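Local coordinates for CDP-archaeol synthase (Aeropyrum pernix K1, PDB 5GUF), which binds CTP and, as a CDP-archaeol synthase, probably transfers its cytidylyl group to an archaeal ether-lipid phosphate in the membrane, making CDP-archaeol and diphosphate, at residues I18-P23 with Y139-R144; P23-N28 with L154-A159; G43-L46 with R50-L53; S89-L94 with I135-T140. All blocks are in the same frame, centred on the assembly; numbering follows the deposited sequence.

From the N terminus, helix 14-29 supplies one side of two contacts: residues 18-23 meet residues 139-144 (interaction 1), and the next turns, 23-28, meet residues 154-159 (interaction 2). Their segments alternate along the chain, so the two long loops cross; they share Pro23, and Ile18 O touches Met25 CE. Interaction 3 closes a short loop between residues 43-46 and 50-53, nested within both, and lies on the opposite side of the chain's centre from interaction 1. Interaction 4 follows it in series, joining helix 84-109 to the end of helix 121-136. It too is nested in interaction 2, and it shares Tyr139 and Thr140 with interaction 1, touching it through Leu20 and Ile92.

Interaction 1: I18-P23 with Y139-R144; sequences IILMLP and YTWTPR
Leu20 and Met21 of helix 14-29, predicted to span the membrane, pack against Tyr139, just before the short strand 140-141, and Trp141 within it; this strand is the partner of strand 10-11 in a small parallel sheet just before helix 143-161. All four side chains are buried, and no hydrogen bond crosses between the two segments. The first kind of contact is CH-pi: Leu20 CD1 sits over one face of the Tyr139 ring, 4.1 Å from the ring centroid and 26° off the normal. With its CG anti to the backbone N (chi1 -176°), Leu20 holds its fork out from the helix, and the other methyl, CD2, reaches Trp141 CZ2 obliquely at 3.8 Å. The second kind is Met-aromatic. Met21 SD lies 5.5 Å from the centroid of the six-membered ring of Trp141, in an oblique position, while bends at chi2 and chi3 carry the methyl to the ring's edge. The polar ends of the aromatics look elsewhere: Tyr139 OH bonds to His88 ND1 and Trp141 NE1 to Ser134 OG, which should restrict both rings. Met21 completes its hold on the indole with CE 3.8 Å from Trp141 CZ2 and CG 3.8 Å from Trp141 CH2.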
loop_
_atom_site.group_PDB
_atom_site.type_symbol
_atom_site.label_atom_id
_atom_site.label_comp_id
_atom_site.label_asym_id
_atom_site.label_seq_id
_atom_site.Cartn_x
_atom_site.Cartn_y
_atom_site.Cartn_z
ATOM N N ILE A 18 -14.711 -8.186 -8.546
ATOM C CA ILE A 18 -15.382 -6.896 -8.598
ATOM C C ILE A 18 -16.829 -7.042 -8.158
ATOM O O ILE A 18 -17.357 -6.176 -7.452
ATOM C CB ILE A 18 -15.239 -6.292 -10.002
ATOM C CG1 ILE A 18 -13.846 -5.667 -10.147
ATOM C CG2 ILE A 18 -16.337 -5.277 -10.268
ATOM C CD1 ILE A 18 -13.429 -5.431 -11.584
ATOM N N ILE A 19 -17.472 -8.165 -8.496
ATOM C CA ILE A 19 -18.843 -8.380 -8.042
ATOM C C ILE A 19 -18.882 -8.553 -6.533
ATOM O O ILE A 19 -19.715 -7.961 -5.838
ATOM C CB ILE A 19 -19.469 -9.590 -8.754
ATOM C CG1 ILE A 19 -19.550 -9.344 -10.247
ATOM C CG2 ILE A 19 -20.856 -9.893 -8.186
ATOM C CD1 ILE A 19 -20.211 -10.489 -10.975
ATOM N N LEU A 20 -17.993 -9.387 -6.003
ATOM C CA LEU A 20 -17.978 -9.605 -4.564
ATOM C C LEU A 20 -17.696 -8.306 -3.809
ATOM O O LEU A 20 -18.301 -8.039 -2.764
ATOM C CB LEU A 20 -16.948 -10.682 -4.228
ATOM C CG LEU A 20 -16.839 -11.118 -2.772
ATOM C CD1 LEU A 20 -18.116 -11.826 -2.313
ATOM C CD2 LEU A 20 -15.631 -12.024 -2.641
ATOM N N MET A 21 -16.811 -7.471 -4.341
ATOM C CA MET A 21 -16.343 -6.288 -3.632
ATOM C C MET A 21 -17.192 -5.037 -3.850
ATOM O O MET A 21 -17.017 -4.061 -3.104
ATOM C CB MET A 21 -14.911 -5.975 -4.046
ATOM C CG MET A 21 -13.885 -6.924 -3.463
ATOM S SD MET A 21 -13.671 -6.658 -1.684
ATOM C CE MET A 21 -14.342 -8.190 -1.045
ATOM N N LEU A 22 -18.081 -5.022 -4.845
ATOM C CA LEU A 22 -18.836 -3.800 -5.123
ATOM C C LEU A 22 -19.661 -3.321 -3.931
ATOM O O LEU A 22 -19.787 -2.100 -3.759
ATOM C CB LEU A 22 -19.708 -3.989 -6.374
ATOM C CG LEU A 22 -19.035 -3.537 -7.686
ATOM C CD1 LEU A 22 -19.709 -4.145 -8.912
ATOM C CD2 LEU A 22 -19.002 -2.020 -7.811
ATOM N N PRO A 23 -20.235 -4.182 -3.091
ATOM C CA PRO A 23 -20.860 -3.658 -1.862
ATOM C C PRO A 23 -19.897 -2.907 -0.962
ATOM O O PRO A 23 -20.281 -1.897 -0.363
ATOM C CB PRO A 23 -21.405 -4.925 -1.186
ATOM C CG PRO A 23 -21.737 -5.813 -2.346
ATOM C CD PRO A 23 -20.673 -5.557 -3.391
ATOM N N TYR A 139 -14.385 -17.444 1.758
ATOM C CA TYR A 139 -13.876 -17.257 0.405
ATOM C C TYR A 139 -12.366 -17.452 0.357
ATOM O O TYR A 139 -11.633 -17.008 1.243
ATOM C CB TYR A 139 -14.215 -15.848 -0.117
ATOM C CG TYR A 139 -15.684 -15.628 -0.378
ATOM C CD1 TYR A 139 -16.246 -15.957 -1.606
ATOM C CD2 TYR A 139 -16.515 -15.119 0.612
ATOM C CE1 TYR A 139 -17.595 -15.766 -1.842
ATOM C CE2 TYR A 139 -17.850 -14.946 0.388
ATOM C CZ TYR A 139 -18.385 -15.269 -0.834
ATOM O OH TYR A 139 -19.721 -15.080 -1.037
ATOM N N THR A 140 -11.888 -18.071 -0.708
ATOM C CA THR A 140 -10.461 -18.141 -0.968
ATOM C C THR A 140 -10.147 -17.246 -2.152
ATOM O O THR A 140 -10.783 -17.361 -3.204
ATOM C CB THR A 140 -10.004 -19.575 -1.245
ATOM O OG1 THR A 140 -10.049 -20.329 -0.027
ATOM C CG2 THR A 140 -8.566 -19.602 -1.817
ATOM N N TRP A 141 -9.177 -16.350 -1.978
ATOM C CA TRP A 141 -8.699 -15.496 -3.055
ATOM C C TRP A 141 -7.419 -16.083 -3.628
ATOM O O TRP A 141 -6.596 -16.615 -2.888
ATOM C CB TRP A 141 -8.426 -14.076 -2.551
ATOM C CG TRP A 141 -9.668 -13.295 -2.253
ATOM C CD1 TRP A 141 -10.574 -13.551 -1.273
ATOM C CD2 TRP A 141 -10.153 -12.151 -2.958
ATOM N NE1 TRP A 141 -11.590 -12.640 -1.319
ATOM C CE2 TRP A 141 -11.358 -11.766 -2.345
ATOM C CE3 TRP A 141 -9.680 -11.407 -4.041
ATOM C CZ2 TRP A 141 -12.094 -10.657 -2.765
ATOM C CZ3 TRP A 141 -10.413 -10.310 -4.462
ATOM C CH2 TRP A 141 -11.606 -9.948 -3.825
ATOM N N THR A 142 -7.257 -15.997 -4.931
ATOM C CA THR A 142 -5.887 -16.162 -5.388
ATOM C C THR A 142 -5.106 -14.874 -5.136
ATOM O O THR A 142 -5.673 -13.771 -5.181
ATOM C CB THR A 142 -5.826 -16.513 -6.872
ATOM O OG1 THR A 142 -6.336 -15.417 -7.631
ATOM C CG2 THR A 142 -6.656 -17.771 -7.156
ATOM N N PRO A 143 -3.809 -14.995 -4.843
ATOM C CA PRO A 143 -3.000 -13.786 -4.634
ATOM C C PRO A 143 -3.032 -12.852 -5.821
ATOM O O PRO A 143 -3.085 -11.634 -5.633
ATOM C CB PRO A 143 -1.590 -14.348 -4.384
ATOM C CG PRO A 143 -1.821 -15.743 -3.887
ATOM C CD PRO A 143 -3.048 -16.237 -4.608
ATOM N N ARG A 144 -3.014 -13.389 -7.044
ATOM C CA ARG A 144 -3.014 -12.535 -8.228
ATOM C C ARG A 144 -4.284 -11.698 -8.308
ATOM O O ARG A 144 -4.229 -10.495 -8.587
ATOM C CB ARG A 144 -2.860 -13.378 -9.495
ATOM C CG ARG A 144 -3.032 -12.554 -10.759
ATOM C CD ARG A 144 -2.812 -13.329 -12.048
ATOM N NE ARG A 144 -1.465 -13.909 -12.140
ATOM C CZ ARG A 144 -0.377 -13.276 -12.591
ATOM N NH1 ARG A 144 -0.424 -12.000 -12.969
ATOM N NH2 ARG A 144 0.776 -13.921 -12.632
#

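Interaction 2: P23-N28 with L154-A159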
loop_
_atom_site.group_PDB
_atom_site.type_symbol
_atom_site.label_atom_id
_atom_site.label_comp_id
_atom_site.label_asym_id
_atom_site.label_seq_id
_atom_site.Cartn_x
_atom_site.Cartn_y
_atom_site.Cartn_z
ATOM N N PRO A 23 -20.235 -4.182 -3.091
ATOM C CA PRO A 23 -20.860 -3.658 -1.862
ATOM C C PRO A 23 -19.897 -2.907 -0.962
ATOM O O PRO A 23 -20.281 -1.897 -0.363
ATOM C CB PRO A 23 -21.405 -4.925 -1.186
ATOM C CG PRO A 23 -21.737 -5.813 -2.346
ATOM C CD PRO A 23 -20.673 -5.557 -3.391
ATOM N N ALA A 24 -18.653 -3.378 -0.841
ATOM C CA ALA A 24 -17.658 -2.677 -0.029
ATOM C C ALA A 24 -17.293 -1.329 -0.647
ATOM O O ALA A 24 -17.222 -0.313 0.052
ATOM C CB ALA A 24 -16.411 -3.553 0.126
ATOM N N MET A 25 -17.031 -1.315 -1.958
ATOM C CA MET A 25 -16.775 -0.069 -2.671
ATOM C C MET A 25 -17.911 0.925 -2.455
ATOM O O MET A 25 -17.681 2.116 -2.219
ATOM C CB MET A 25 -16.606 -0.350 -4.163
ATOM C CG MET A 25 -15.269 -0.960 -4.542
ATOM S SD MET A 25 -15.140 -1.254 -6.323
ATOM C CE MET A 25 -15.623 -2.968 -6.423
ATOM N N ILE A 26 -19.152 0.436 -2.514
ATOM C CA ILE A 26 -20.302 1.306 -2.333
ATOM C C ILE A 26 -20.446 1.709 -0.869
ATOM O O ILE A 26 -20.786 2.854 -0.561
ATOM C CB ILE A 26 -21.570 0.633 -2.887
ATOM C CG1 ILE A 26 -21.576 0.801 -4.409
ATOM C CG2 ILE A 26 -22.811 1.278 -2.308
ATOM C CD1 ILE A 26 -22.454 -0.162 -5.142
ATOM N N ALA A 27 -20.178 0.787 0.056
ATOM C CA ALA A 27 -20.170 1.161 1.466
ATOM C C ALA A 27 -19.103 2.212 1.743
ATOM O O ALA A 27 -19.330 3.144 2.515
ATOM C CB ALA A 27 -19.944 -0.069 2.345
ATOM N N ASN A 28 -17.946 2.094 1.093
ATOM C CA ASN A 28 -16.853 3.020 1.356
ATOM C C ASN A 28 -17.104 4.399 0.760
ATOM O O ASN A 28 -16.615 5.398 1.300
ATOM C CB ASN A 28 -15.552 2.445 0.808
ATOM C CG ASN A 28 -14.401 3.392 0.950
ATOM O OD1 ASN A 28 -14.042 3.787 2.058
ATOM N ND2 ASN A 28 -13.823 3.786 -0.174
ATOM N N LEU A 154 -7.263 1.258 -6.958
ATOM C CA LEU A 154 -6.424 2.411 -7.265
ATOM C C LEU A 154 -6.833 3.050 -8.584
ATOM O O LEU A 154 -7.050 4.263 -8.656
ATOM C CB LEU A 154 -4.954 2.003 -7.302
ATOM C CG LEU A 154 -4.408 1.462 -5.985
ATOM C CD1 LEU A 154 -2.969 1.015 -6.163
ATOM C CD2 LEU A 154 -4.535 2.529 -4.905
ATOM N N LEU A 155 -6.984 2.235 -9.632
ATOM C CA LEU A 155 -7.303 2.778 -10.948
ATOM C C LEU A 155 -8.630 3.520 -10.946
ATOM O O LEU A 155 -8.768 4.541 -11.624
ATOM C CB LEU A 155 -7.315 1.667 -11.995
ATOM C CG LEU A 155 -5.925 1.170 -12.379
ATOM C CD1 LEU A 155 -6.023 -0.083 -13.235
ATOM C CD2 LEU A 155 -5.180 2.283 -13.100
ATOM N N LEU A 156 -9.610 3.047 -10.177
ATOM C CA LEU A 156 -10.906 3.713 -10.190
ATOM C C LEU A 156 -10.864 5.005 -9.369
ATOM O O LEU A 156 -11.477 6.009 -9.742
ATOM C CB LEU A 156 -11.980 2.763 -9.669
ATOM C CG LEU A 156 -13.268 3.425 -9.171
ATOM C CD1 LEU A 156 -13.922 4.095 -10.377
ATOM C CD2 LEU A 156 -14.231 2.421 -8.532
ATOM N N HIS A 157 -10.148 4.998 -8.247
ATOM C CA HIS A 157 -9.947 6.226 -7.485
ATOM C C HIS A 157 -9.251 7.287 -8.327
ATOM O O HIS A 157 -9.700 8.439 -8.388
ATOM C CB HIS A 157 -9.157 5.930 -6.209
ATOM C CG HIS A 157 -10.022 5.556 -5.049
ATOM N ND1 HIS A 157 -10.238 6.407 -3.988
ATOM C CD2 HIS A 157 -10.724 4.427 -4.777
ATOM C CE1 HIS A 157 -11.039 5.821 -3.114
ATOM N NE2 HIS A 157 -11.347 4.619 -3.568
ATOM N N LEU A 158 -8.155 6.917 -8.994
ATOM C CA LEU A 158 -7.594 7.843 -9.968
ATOM C C LEU A 158 -8.514 8.016 -11.168
ATOM O O LEU A 158 -8.450 9.049 -11.841
ATOM C CB LEU A 158 -6.197 7.412 -10.420
ATOM C CG LEU A 158 -5.067 7.631 -9.402
ATOM C CD1 LEU A 158 -5.018 6.580 -8.290
ATOM C CD2 LEU A 158 -3.718 7.774 -10.104
ATOM N N ALA A 159 -9.395 7.049 -11.445
ATOM C CA ALA A 159 -10.394 7.285 -12.481
ATOM C C ALA A 159 -11.449 8.270 -12.000
ATOM O O ALA A 159 -11.942 9.089 -12.781
ATOM C CB ALA A 159 -11.049 5.976 -12.925
#
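Met25 and Leu156 have the nearest CA atoms of the two helical segments, 10.3 Å apart, so residues 23-28 and 154-159 meet only through side-chain ends. On one side of the contact, Met25 reaches across with its CG-SD bond anti to CA-CB (chi2 180°), which stretches the chain far enough to set SD 4.4 Å from Leu156 CD2. This is a light apolar touch. Beside it, Asn28 meets His157: ND2 approaches the edge of the imidazole, near its plane, but stands 4.3 Å from NE2, too far for a hydrogen bond. Both segments belong to predicted transmembrane helices, and the contact is a sparse surface one between helices 14-29 and 143-161, the latter being the last helix of the modelled chain. Pro23, which has no N-H to give to the preceding turn, kinks helix 14-29 at the start of its segment. Helix 121-136 touches both segments, with Phe126 against Asn28 and Gln123 against His157 and Leu154. Near the CTP pocket, the nearest atoms of the Asn28 side chain are about 5 Å from a bound potassium ion and about 6 Å from the bound CTP.

Interaction 3: G43-L46 with R50-L53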
loop_
_atom_site.group_PDB
_atom_site.type_symbol
_atom_site.label_atom_id
_atom_site.label_comp_id
_atom_site.label_asym_id
_atom_site.label_seq_id
_atom_site.Cartn_x
_atom_site.Cartn_y
_atom_site.Cartn_z
ATOM N N GLY A 43 -15.729 12.512 19.843
ATOM C CA GLY A 43 -14.778 13.588 20.050
ATOM C C GLY A 43 -13.629 13.281 20.993
ATOM O O GLY A 43 -12.931 14.211 21.402
ATOM N N VAL A 44 -13.401 12.010 21.338
ATOM C CA VAL A 44 -12.337 11.645 22.272
ATOM C C VAL A 44 -10.958 11.929 21.683
ATOM O O VAL A 44 -10.668 11.605 20.520
ATOM C CB VAL A 44 -12.447 10.159 22.649
ATOM C CG1 VAL A 44 -11.221 9.731 23.414
ATOM C CG2 VAL A 44 -13.702 9.892 23.460
ATOM N N VAL A 45 -10.090 12.522 22.506
ATOM C CA VAL A 45 -8.685 12.744 22.186
ATOM C C VAL A 45 -7.855 11.789 23.030
ATOM O O VAL A 45 -8.144 11.600 24.214
ATOM C CB VAL A 45 -8.284 14.204 22.456
ATOM C CG1 VAL A 45 -6.772 14.385 22.319
ATOM C CG2 VAL A 45 -9.065 15.164 21.531
ATOM N N LEU A 46 -6.837 11.180 22.429
ATOM C CA LEU A 46 -5.959 10.242 23.124
ATOM C C LEU A 46 -4.784 10.973 23.771
ATOM O O LEU A 46 -4.511 12.130 23.462
ATOM C CB LEU A 46 -5.459 9.193 22.139
ATOM C CG LEU A 46 -6.427 8.119 21.664
ATOM C CD1 LEU A 46 -5.646 6.823 21.369
ATOM C CD2 LEU A 46 -7.536 7.890 22.679
ATOM N N ARG A 50 -4.057 13.503 19.807
ATOM C CA ARG A 50 -4.811 13.378 18.574
ATOM C C ARG A 50 -6.155 12.720 18.853
ATOM O O ARG A 50 -6.309 11.957 19.811
ATOM C CB ARG A 50 -4.031 12.555 17.537
ATOM C CG ARG A 50 -2.765 13.223 17.001
ATOM C CD ARG A 50 -3.085 14.557 16.361
ATOM N NE ARG A 50 -1.943 15.466 16.422
ATOM C CZ ARG A 50 -1.479 16.184 15.403
ATOM N NH1 ARG A 50 -2.057 16.129 14.211
ATOM N NH2 ARG A 50 -0.425 16.966 15.590
ATOM N N ARG A 51 -7.123 12.999 17.980
ATOM C CA ARG A 51 -8.425 12.347 18.079
ATOM C C ARG A 51 -8.269 10.839 17.931
ATOM O O ARG A 51 -7.332 10.346 17.297
ATOM C CB ARG A 51 -9.369 12.881 17.012
ATOM C CG ARG A 51 -9.831 14.298 17.269
ATOM C CD ARG A 51 -10.949 14.338 18.287
ATOM N NE ARG A 51 -12.144 13.659 17.788
ATOM C CZ ARG A 51 -13.011 14.173 16.910
ATOM N NH1 ARG A 51 -12.850 15.396 16.402
ATOM N NH2 ARG A 51 -14.054 13.453 16.534
ATOM N N LEU A 52 -9.173 10.102 18.565
ATOM C CA LEU A 52 -9.176 8.651 18.407
ATOM C C LEU A 52 -9.391 8.268 16.942
ATOM O O LEU A 52 -8.645 7.452 16.383
ATOM C CB LEU A 52 -10.255 8.044 19.299
ATOM C CG LEU A 52 -10.542 6.557 19.114
ATOM C CD1 LEU A 52 -9.358 5.743 19.588
ATOM C CD2 LEU A 52 -11.829 6.152 19.832
ATOM N N LEU A 53 -10.396 8.872 16.298
ATOM C CA LEU A 53 -10.674 8.689 14.874
ATOM C C LEU A 53 -10.688 9.989 14.096
ATOM O O LEU A 53 -10.184 10.030 12.972
ATOM C CB LEU A 53 -12.020 7.971 14.665
ATOM C CG LEU A 53 -12.085 6.505 15.138
ATOM C CD1 LEU A 53 -13.459 5.868 14.838
ATOM C CD2 LEU A 53 -10.949 5.645 14.561
#
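Arg50 opens the second segment by accepting a nearly straight hydrogen bond at its carbonyl: Leu46 N lies 2.8 Å from Arg50 O, with an N-H...O angle of 172°. The same oxygen receives a CA-H...O contact from Val45. Arg51 follows as the non-hydrogen-bonded partner of Val45, their CA atoms 4.1 Å apart, in a single antiparallel bridge that closes a hairpin-like loop without regular strands. Bends at chi2 (-80°) and chi3 (-64°) fold the Arg51 chain back over the first segment, where CD rests 3.8 Å from Val45 CG2. Its guanidinium group has Gly43 CA over one face, 3.5 Å from Arg51 NE, and Val44 O at the edge, in its plane. Two salt bridges, NH2 to Asp41 and NH1 to Asp55, probably fix the rotation of this flat group. Leu52 then returns the backbone bond, its N 2.9 Å from Val44 O, and its side chain slants across that of Leu46, with Leu52 CD1 4.2 Å from Leu46 CD2. At Leu53 the chain leaves the bridge, its N bonded to Asp41. The loop lies between helices 31-34 and 59-80 and is fastened to helix 84-109: Arg109 hydrogen-bonds to the carbonyl oxygens of Arg51 and Leu52, Arg108, a CTP-pocket residue, to that of Leu53, and the Leu53 side chain packs on Met101 and Phe105.

Interaction 4: S89-L94 with I135-T140; sequences SPAIAL and IALGYT
Leu137 carries the second segment's side of this contact, sending one methyl toward Ile92 and Ala91 on helix 84-109. Its CG stands anti to the carbonyl carbon, and with chi2 at 178° CD1 continues the extended chain away from CA, making it the branch that touches. That methyl comes 4.0 Å from Ile92 CG1, where the two side chains meet at a slant, and 4.5 Å from Ala91 CB. In Ile92 the first torsion, -63°, sets CG1 beside the backbone N, which brings the longer branch to Leu137, although the bond from CA to CB of Ile92 does not aim at that residue; the methyl CG2 is directed elsewhere, toward helix 14-29. Ala91, by contrast, has its CB aimed at the partner and offers a small surface beside the methyl. No polar bond crosses between the segments, whose nearest CA atoms, those of Ala91 and Leu137, are 8.7 Å apart. Immediately after Leu137 the chain turns through a Schellman motif: Gly138 takes a positive phi of 114°, and its N lies 3.0 Å from Ile135 O. From here the chain runs on toward strand 140-141. Around this apolar join, Leu20 of helix 14-29 and Ala130 and Ser134 of helix 121-136 pack on Ile92, His88 of helix 84-109 touches Leu137, and Phe66 of helix 59-80 lies against Pro90 and Leu94.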
loop_
_atom_site.group_PDB
_atom_site.type_symbol
_atom_site.label_atom_id
_atom_site.label_comp_id
_atom_site.label_asym_id
_atom_site.label_seq_id
_atom_site.Cartn_x
_atom_site.Cartn_y
_atom_site.Cartn_z
ATOM N N SER A 89 -22.940 -9.669 1.849
ATOM C CA SER A 89 -22.560 -8.289 1.556
ATOM C C SER A 89 -22.711 -7.361 2.754
ATOM O O SER A 89 -21.877 -6.450 2.895
ATOM C CB SER A 89 -23.356 -7.763 0.359
ATOM O OG SER A 89 -23.028 -8.491 -0.824
ATOM N N PRO A 90 -23.711 -7.515 3.633
ATOM C CA PRO A 90 -23.705 -6.689 4.854
ATOM C C PRO A 90 -22.445 -6.868 5.692
ATOM O O PRO A 90 -21.848 -5.867 6.118
ATOM C CB PRO A 90 -24.968 -7.154 5.603
ATOM C CG PRO A 90 -25.879 -7.678 4.513
ATOM C CD PRO A 90 -24.947 -8.323 3.519
ATOM N N ALA A 91 -22.022 -8.115 5.943
ATOM C CA ALA A 91 -20.795 -8.331 6.708
ATOM C C ALA A 91 -19.586 -7.730 5.993
ATOM O O ALA A 91 -18.723 -7.120 6.636
ATOM C CB ALA A 91 -20.577 -9.826 6.959
ATOM N N ILE A 92 -19.514 -7.887 4.663
ATOM C CA ILE A 92 -18.402 -7.326 3.898
ATOM C C ILE A 92 -18.424 -5.803 3.962
ATOM O O ILE A 92 -17.377 -5.160 4.132
ATOM C CB ILE A 92 -18.435 -7.834 2.442
ATOM C CG1 ILE A 92 -18.238 -9.360 2.397
ATOM C CG2 ILE A 92 -17.376 -7.144 1.583
ATOM C CD1 ILE A 92 -17.970 -9.925 1.008
ATOM N N ALA A 93 -19.615 -5.205 3.825
ATOM C CA ALA A 93 -19.757 -3.767 4.025
ATOM C C ALA A 93 -19.204 -3.340 5.379
ATOM O O ALA A 93 -18.516 -2.316 5.479
ATOM C CB ALA A 93 -21.229 -3.358 3.912
ATOM N N LEU A 94 -19.516 -4.103 6.434
ATOM C CA LEU A 94 -18.982 -3.798 7.762
ATOM C C LEU A 94 -17.460 -3.857 7.772
ATOM O O LEU A 94 -16.804 -2.986 8.352
ATOM C CB LEU A 94 -19.560 -4.752 8.812
ATOM C CG LEU A 94 -21.022 -4.441 9.143
ATOM C CD1 LEU A 94 -21.601 -5.417 10.149
ATOM C CD2 LEU A 94 -21.172 -3.000 9.635
ATOM N N ILE A 135 -12.643 -13.497 3.583
ATOM C CA ILE A 135 -11.883 -14.699 3.937
ATOM C C ILE A 135 -12.424 -15.324 5.219
ATOM O O ILE A 135 -12.608 -16.539 5.297
ATOM C CB ILE A 135 -10.386 -14.363 4.063
ATOM C CG1 ILE A 135 -9.794 -14.060 2.675
ATOM C CG2 ILE A 135 -9.645 -15.482 4.811
ATOM C CD1 ILE A 135 -8.381 -13.500 2.711
ATOM N N ALA A 136 -12.727 -14.509 6.233
ATOM C CA ALA A 136 -13.432 -15.047 7.392
ATOM C C ALA A 136 -14.768 -15.703 7.009
ATOM O O ALA A 136 -15.227 -16.623 7.697
ATOM C CB ALA A 136 -13.653 -13.947 8.418
ATOM N N LEU A 137 -15.407 -15.253 5.923
ATOM C CA LEU A 137 -16.665 -15.863 5.517
ATOM C C LEU A 137 -16.470 -17.197 4.811
ATOM O O LEU A 137 -17.453 -17.915 4.602
ATOM C CB LEU A 137 -17.452 -14.915 4.604
ATOM C CG LEU A 137 -18.128 -13.691 5.238
ATOM C CD1 LEU A 137 -18.800 -12.858 4.160
ATOM C CD2 LEU A 137 -19.139 -14.068 6.329
ATOM N N GLY A 138 -15.246 -17.543 4.420
ATOM C CA GLY A 138 -15.007 -18.787 3.719
ATOM C C GLY A 138 -14.549 -18.656 2.284
ATOM O O GLY A 138 -14.337 -19.683 1.636
ATOM N N TYR A 139 -14.385 -17.444 1.758
ATOM C CA TYR A 139 -13.876 -17.257 0.405
ATOM C C TYR A 139 -12.366 -17.452 0.357
ATOM O O TYR A 139 -11.633 -17.008 1.243
ATOM C CB TYR A 139 -14.215 -15.848 -0.117
ATOM C CG TYR A 139 -15.684 -15.628 -0.378
ATOM C CD1 TYR A 139 -16.246 -15.957 -1.606
ATOM C CD2 TYR A 139 -16.515 -15.119 0.612
ATOM C CE1 TYR A 139 -17.595 -15.766 -1.842
ATOM C CE2 TYR A 139 -17.850 -14.946 0.388
ATOM C CZ TYR A 139 -18.385 -15.269 -0.834
ATOM O OH TYR A 139 -19.721 -15.080 -1.037
ATOM N N THR A 140 -11.888 -18.071 -0.708
ATOM C CA THR A 140 -10.461 -18.141 -0.968
ATOM C C THR A 140 -10.147 -17.246 -2.152
ATOM O O THR A 140 -10.783 -17.361 -3.204
ATOM C CB THR A 140 -10.004 -19.575 -1.245
ATOM O OG1 THR A 140 -10.049 -20.329 -0.027
ATOM C CG2 THR A 140 -8.566 -19.602 -1.817
#